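PDB 4YHB: iron-chelator utilization protein from Thermobifida fusca TM51, which binds FAD and, as a siderophore-interacting flavoprotein, probably reduces the iron held by ferric siderophores so that the metal can be released. Local coordinates for residues 54-59 and 101-106. Numbering follows the deposited sequence.
Sequences VKLWFP and LTIDFV. With FAD (flavin-adenine dinucleotide), chain C.
L56 and F105 meet tip to tip in the middle of a barrel, on strands that share no hydrogen bond: CD1 of L56 lies 3.4 Å from CZ of F105, a close approach for two carbons. The methyl comes in obliquely to the ring. CG of L56 stands anti to its own carbonyl carbon (chi1 -63°), and the extended chi2 of -177° carries CD1 on toward the ring. Leucine suits this place because one methyl, CD1, at the end of a branched, flexible arm, can reach the ring and also lie near CG2 of I103 (4.3 Å). F58 adds a second ring beside the first, the two running past one another in opposing senses, edge beside edge, CZ of F58 to CE2 of F105 at 3.9 Å. W116 meets both phenylalanines, and Y89, on the strand between the two, touches F105, L56 and F58. Farther along, the β-branched V54 and I103, residue types that favour extended strands, cross at a slant, CG2 of V54 4.1 Å from CD1 of I103. The strand axes are 10.9 Å apart and turned by 75°, so apolar side chains alone bridge the interior. Alternation along strand 101-106 gives its other side a polar task: T102 bonds D36, and D104 forms a salt bridge with R34. Its backbone also reads the flavin, D104 O accepting from FAD N3 (2.9 Å) and V106 N donating to FAD O2 (2.9 Å), while CG2 of V106 lies against O2. An apolar interior wrapped by strands whose backbone holds the isoalloxazine is typical of the six-stranded antiparallel FAD-binding barrel of the ferredoxin reductase-like flavoproteins.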
ATOM      1  N   VAL A  54      -0.871  -3.403  -7.413  1.00 20.71           N
ATOM      2  CA  VAL A  54      -1.117  -3.305  -8.841  1.00 21.13           C
ATOM      3  C   VAL A  54      -0.698  -1.930  -9.313  1.00 20.04           C
ATOM      4  O   VAL A  54      -0.455  -1.026  -8.499  1.00 20.51           O
ATOM      5  CB  VAL A  54      -2.610  -3.533  -9.187  1.00 17.13           C
ATOM      6  CG1 VAL A  54      -3.006  -4.951  -8.896  1.00 19.94           C
ATOM      7  CG2 VAL A  54      -3.508  -2.555  -8.406  1.00 16.50           C
ATOM      8  N   LYS A  55      -0.601  -1.766 -10.622  1.00 16.55           N
ATOM      9  CA  LYS A  55      -0.524  -0.435 -11.195  1.00 16.36           C
ATOM     10  C   LYS A  55      -1.898  -0.105 -11.743  1.00 17.37           C
ATOM     11  O   LYS A  55      -2.449  -0.846 -12.562  1.00 17.38           O
ATOM     12  CB  LYS A  55       0.546  -0.344 -12.298  1.00 19.94           C
ATOM     13  CG  LYS A  55       1.968  -0.111 -11.784  1.00 23.91           C
ATOM     14  CD  LYS A  55       3.014  -0.434 -12.858  1.00 26.16           C
ATOM     15  CE  LYS A  55       4.354   0.193 -12.509  1.00 28.14           C
ATOM     16  NZ  LYS A  55       4.829  -0.176 -11.143  1.00 26.14           N
ATOM     17  N   LEU A  56      -2.459   0.998 -11.274  1.00 16.88           N
ATOM     18  CA  LEU A  56      -3.727   1.484 -11.787  1.00 17.31           C
ATOM     19  C   LEU A  56      -3.490   2.516 -12.870  1.00 16.66           C
ATOM     20  O   LEU A  56      -2.692   3.445 -12.700  1.00 17.77           O
ATOM     21  CB  LEU A  56      -4.578   2.095 -10.655  1.00 17.13           C
ATOM     22  CG  LEU A  56      -4.973   1.100  -9.563  1.00 18.87           C
ATOM     23  CD1 LEU A  56      -5.874   1.770  -8.517  1.00 16.73           C
ATOM     24  CD2 LEU A  56      -5.658  -0.140 -10.152  1.00 16.99           C
ATOM     25  N   TRP A  57      -4.221   2.374 -13.968  1.00 16.34           N
ATOM     26  CA  TRP A  57      -4.078   3.253 -15.121  1.00 18.18           C
ATOM     27  C   TRP A  57      -5.294   4.164 -15.235  1.00 18.60           C
ATOM     28  O   TRP A  57      -6.419   3.700 -15.435  1.00 19.52           O
ATOM     29  CB  TRP A  57      -3.880   2.419 -16.409  1.00 18.40           C
ATOM     30  CG  TRP A  57      -2.557   1.687 -16.436  1.00 18.53           C
ATOM     31  CD1 TRP A  57      -2.099   0.782 -15.518  1.00 20.35           C
ATOM     32  CD2 TRP A  57      -1.529   1.794 -17.437  1.00 19.77           C
ATOM     33  NE1 TRP A  57      -0.846   0.324 -15.887  1.00 18.99           N
ATOM     34  CE2 TRP A  57      -0.478   0.932 -17.053  1.00 19.52           C
ATOM     35  CE3 TRP A  57      -1.401   2.527 -18.622  1.00 22.70           C
ATOM     36  CZ2 TRP A  57       0.689   0.785 -17.815  1.00 20.95           C
ATOM     37  CZ3 TRP A  57      -0.238   2.383 -19.374  1.00 23.12           C
ATOM     38  CH2 TRP A  57       0.788   1.518 -18.962  1.00 22.49           C
ATOM     39  N   PHE A  58      -5.049   5.466 -15.098  1.00 19.84           N
ATOM     40  CA  PHE A  58      -6.100   6.463 -14.914  1.00 19.11           C
ATOM     41  C   PHE A  58      -6.408   7.232 -16.199  1.00 19.59           C
ATOM     42  O   PHE A  58      -5.529   7.396 -17.053  1.00 21.64           O
ATOM     43  CB  PHE A  58      -5.692   7.475 -13.818  1.00 16.46           C
ATOM     44  CG  PHE A  58      -5.582   6.886 -12.428  1.00 17.88           C
ATOM     45  CD1 PHE A  58      -6.683   6.864 -11.583  1.00 19.40           C
ATOM     46  CD2 PHE A  58      -4.381   6.367 -11.968  1.00 20.45           C
ATOM     47  CE1 PHE A  58      -6.592   6.337 -10.304  1.00 20.30           C
ATOM     48  CE2 PHE A  58      -4.283   5.825 -10.680  1.00 18.95           C
ATOM     49  CZ  PHE A  58      -5.388   5.810  -9.856  1.00 21.31           C
ATOM     50  N   PRO A  59      -7.639   7.756 -16.317  1.00 22.92           N
ATOM     51  CA  PRO A  59      -7.964   8.690 -17.404  1.00 27.14           C
ATOM     52  C   PRO A  59      -7.288  10.042 -17.190  1.00 33.36           C
ATOM     53  O   PRO A  59      -6.973  10.387 -16.049  1.00 26.48           O
ATOM     54  CB  PRO A  59      -9.486   8.826 -17.307  1.00 25.83           C
ATOM     55  CG  PRO A  59      -9.757   8.632 -15.836  1.00 26.07           C
ATOM     56  CD  PRO A  59      -8.793   7.539 -15.421  1.00 22.11           C
ATOM     57  N   LEU A 101     -11.889  -6.669  -6.375  1.00 22.55           N
ATOM     58  CA  LEU A 101     -10.590  -6.170  -5.935  1.00 21.27           C
ATOM     59  C   LEU A 101     -10.791  -4.888  -5.151  1.00 20.40           C
ATOM     60  O   LEU A 101     -11.326  -3.923  -5.694  1.00 20.42           O
ATOM     61  CB  LEU A 101      -9.674  -5.912  -7.137  1.00 21.70           C
ATOM     62  CG  LEU A 101      -8.415  -5.072  -6.908  1.00 19.20           C
ATOM     63  CD1 LEU A 101      -7.508  -5.725  -5.871  1.00 20.38           C
ATOM     64  CD2 LEU A 101      -7.657  -4.821  -8.229  1.00 18.23           C
ATOM     65  N   THR A 102     -10.359  -4.873  -3.888  1.00 18.66           N
ATOM     66  CA  THR A 102     -10.515  -3.691  -3.045  1.00 19.78           C
ATOM     67  C   THR A 102      -9.220  -2.879  -2.968  1.00 19.28           C
ATOM     68  O   THR A 102      -8.136  -3.424  -2.716  1.00 19.72           O
ATOM     69  CB  THR A 102     -10.955  -4.064  -1.619  1.00 20.80           C
ATOM     70  OG1 THR A 102     -12.193  -4.772  -1.683  1.00 23.41           O
ATOM     71  CG2 THR A 102     -11.143  -2.807  -0.763  1.00 20.57           C
ATOM     72  N   ILE A 103      -9.346  -1.581  -3.210  1.00 16.61           N
ATOM     73  CA  ILE A 103      -8.223  -0.655  -3.143  1.00 17.44           C
ATOM     74  C   ILE A 103      -8.559   0.515  -2.233  1.00 18.35           C
ATOM     75  O   ILE A 103      -9.619   1.141  -2.386  1.00 17.75           O
ATOM     76  CB  ILE A 103      -7.863  -0.073  -4.522  1.00 18.02           C
ATOM     77  CG1 ILE A 103      -7.764  -1.167  -5.590  1.00 22.91           C
ATOM     78  CG2 ILE A 103      -6.595   0.813  -4.419  1.00 18.46           C
ATOM     79  CD1 ILE A 103      -6.460  -1.862  -5.665  1.00 20.68           C
ATOM     80  N   ASP A 104      -7.652   0.820  -1.307  1.00 16.77           N
ATOM     81  CA  ASP A 104      -7.780   2.009  -0.467  1.00 17.43           C
ATOM     82  C   ASP A 104      -6.953   3.171  -1.028  1.00 17.67           C
ATOM     83  O   ASP A 104      -5.722   3.072  -1.117  1.00 19.36           O
ATOM     84  CB  ASP A 104      -7.321   1.696   0.968  1.00 19.60           C
ATOM     85  CG  ASP A 104      -8.356   0.934   1.762  1.00 23.02           C
ATOM     86  OD1 ASP A 104      -9.415   0.625   1.195  1.00 22.61           O
ATOM     87  OD2 ASP A 104      -8.118   0.649   2.959  1.00 25.66           O
ATOM     88  N   PHE A 105      -7.619   4.269  -1.385  1.00 17.34           N
ATOM     89  CA  PHE A 105      -6.955   5.447  -1.951  1.00 16.02           C
ATOM     90  C   PHE A 105      -6.829   6.568  -0.923  1.00 17.55           C
ATOM     91  O   PHE A 105      -7.828   6.944  -0.300  1.00 17.75           O
ATOM     92  CB  PHE A 105      -7.736   6.039  -3.128  1.00 17.51           C
ATOM     93  CG  PHE A 105      -7.827   5.162  -4.337  1.00 18.11           C
ATOM     94  CD1 PHE A 105      -8.717   4.108  -4.380  1.00 17.49           C
ATOM     95  CD2 PHE A 105      -7.077   5.458  -5.471  1.00 20.64           C
ATOM     96  CE1 PHE A 105      -8.825   3.313  -5.534  1.00 20.06           C
ATOM     97  CE2 PHE A 105      -7.173   4.673  -6.621  1.00 22.19           C
ATOM     98  CZ  PHE A 105      -8.048   3.601  -6.653  1.00 19.52           C
ATOM     99  N   VAL A 106      -5.640   7.149  -0.794  1.00 16.65           N
ATOM    100  CA  VAL A 106      -5.542   8.430  -0.097  1.00 17.15           C
ATOM    101  C   VAL A 106      -6.176   9.491  -0.981  1.00 18.68           C
ATOM    102  O   VAL A 106      -5.880   9.571  -2.172  1.00 18.05           O
ATOM    103  CB  VAL A 106      -4.099   8.850   0.215  1.00 20.03           C
ATOM    104  CG1 VAL A 106      -4.081  10.298   0.802  1.00 17.09           C
ATOM    105  CG2 VAL A 106      -3.453   7.879   1.181  1.00 20.73           C
TER
HETATM  106  PA  FAD C 301       1.609  11.817  -8.169  1.00 21.82           P
HETATM  107  O1A FAD C 301       1.402  12.333  -9.600  1.00 20.87           O
HETATM  108  O2A FAD C 301       2.497  10.516  -8.142  1.00 17.84           O
HETATM  109  O5B FAD C 301       2.462  12.922  -7.366  1.00 21.56           O
HETATM  110  C5B FAD C 301       2.164  14.265  -7.490  1.00 21.87           C
HETATM  111  C4B FAD C 301       2.611  15.007  -6.215  1.00 22.20           C
HETATM  112  O4B FAD C 301       1.837  14.652  -5.101  1.00 23.45           O
HETATM  113  C3B FAD C 301       4.011  14.740  -5.856  1.00 23.19           C
HETATM  114  O3B FAD C 301       4.531  15.945  -5.394  1.00 26.54           O
HETATM  115  C2B FAD C 301       3.932  13.788  -4.799  1.00 20.03           C
HETATM  116  O2B FAD C 301       4.977  13.892  -3.839  1.00 22.20           O
HETATM  117  C1B FAD C 301       2.669  14.122  -4.124  1.00 21.50           C
HETATM  118  N9A FAD C 301       1.980  13.001  -3.499  1.00 20.62           N
HETATM  119  C8A FAD C 301       1.859  11.747  -3.988  1.00 21.27           C
HETATM  120  N7A FAD C 301       1.137  11.018  -3.126  1.00 21.62           N
HETATM  121  C5A FAD C 301       0.763  11.825  -2.106  1.00 18.92           C
HETATM  122  C6A FAD C 301       0.018  11.639  -0.941  1.00 22.14           C
HETATM  123  N6A FAD C 301      -0.551  10.368  -0.661  1.00 17.97           N
HETATM  124  N1A FAD C 301      -0.167  12.671  -0.100  1.00 21.45           N
HETATM  125  C2A FAD C 301       0.363  13.884  -0.365  1.00 21.59           C
HETATM  126  N3A FAD C 301       1.082  14.096  -1.471  1.00 22.61           N
HETATM  127  C4A FAD C 301       1.303  13.083  -2.339  1.00 21.02           C
HETATM  128  N1  FAD C 301      -1.184   5.022  -2.071  1.00 15.73           N
HETATM  129  C2  FAD C 301      -2.436   4.906  -1.626  1.00 17.67           C
HETATM  130  O2  FAD C 301      -3.114   5.906  -1.448  1.00 15.75           O
HETATM  131  N3  FAD C 301      -2.926   3.650  -1.389  1.00 16.35           N
HETATM  132  C4  FAD C 301      -2.182   2.542  -1.590  1.00 16.61           C
HETATM  133  O4  FAD C 301      -2.682   1.448  -1.368  1.00 16.97           O
HETATM  134  C4X FAD C 301      -0.866   2.635  -2.045  1.00 16.94           C
HETATM  135  N5  FAD C 301      -0.055   1.536  -2.263  1.00 19.03           N
HETATM  136  C5X FAD C 301       1.206   1.706  -2.724  1.00 17.54           C
HETATM  137  C6  FAD C 301       2.027   0.597  -2.954  1.00 19.70           C
HETATM  138  C7  FAD C 301       3.192   0.739  -3.380  1.00 18.41           C
HETATM  139  C7M FAD C 301       3.997  -0.557  -3.592  1.00 17.84           C
HETATM  140  C8  FAD C 301       3.762   1.807  -3.657  1.00 16.34           C
HETATM  141  C8M FAD C 301       5.176   1.925  -4.154  1.00 20.12           C
HETATM  142  C9  FAD C 301       3.097   2.991  -3.490  1.00 17.20           C
HETATM  143  C9A FAD C 301       1.661   3.096  -2.978  1.00 15.71           C
HETATM  144  N10 FAD C 301       0.870   4.132  -2.749  1.00 18.08           N
HETATM  145  C10 FAD C 301      -0.385   3.944  -2.286  1.00 16.31           C
HETATM  146  C1' FAD C 301       1.372   5.502  -2.993  1.00 15.48           C
HETATM  147  C2' FAD C 301       0.979   6.038  -4.335  1.00 16.98           C
HETATM  148  O2' FAD C 301       1.508   5.242  -5.320  1.00 17.67           O
HETATM  149  C3' FAD C 301       1.505   7.512  -4.442  1.00 19.30           C
HETATM  150  O3' FAD C 301       0.974   8.216  -3.364  1.00 16.51           O
HETATM  151  C4' FAD C 301       1.281   8.182  -5.771  1.00 20.18           C
HETATM  152  O4' FAD C 301       2.159   9.215  -5.924  1.00 19.00           O
HETATM  153  C5' FAD C 301      -0.132   8.765  -5.931  1.00 18.16           C
HETATM  154  O5' FAD C 301      -0.456   9.069  -7.266  1.00 19.43           O
HETATM  155  P   FAD C 301      -0.832  10.574  -7.570  1.00 19.29           P
HETATM  156  O1P FAD C 301      -1.060  10.548  -9.098  1.00 20.74           O
HETATM  157  O2P FAD C 301      -1.930  10.916  -6.525  1.00 19.95           O
HETATM  158  O3P FAD C 301       0.163  11.798  -7.480  1.00 22.02           O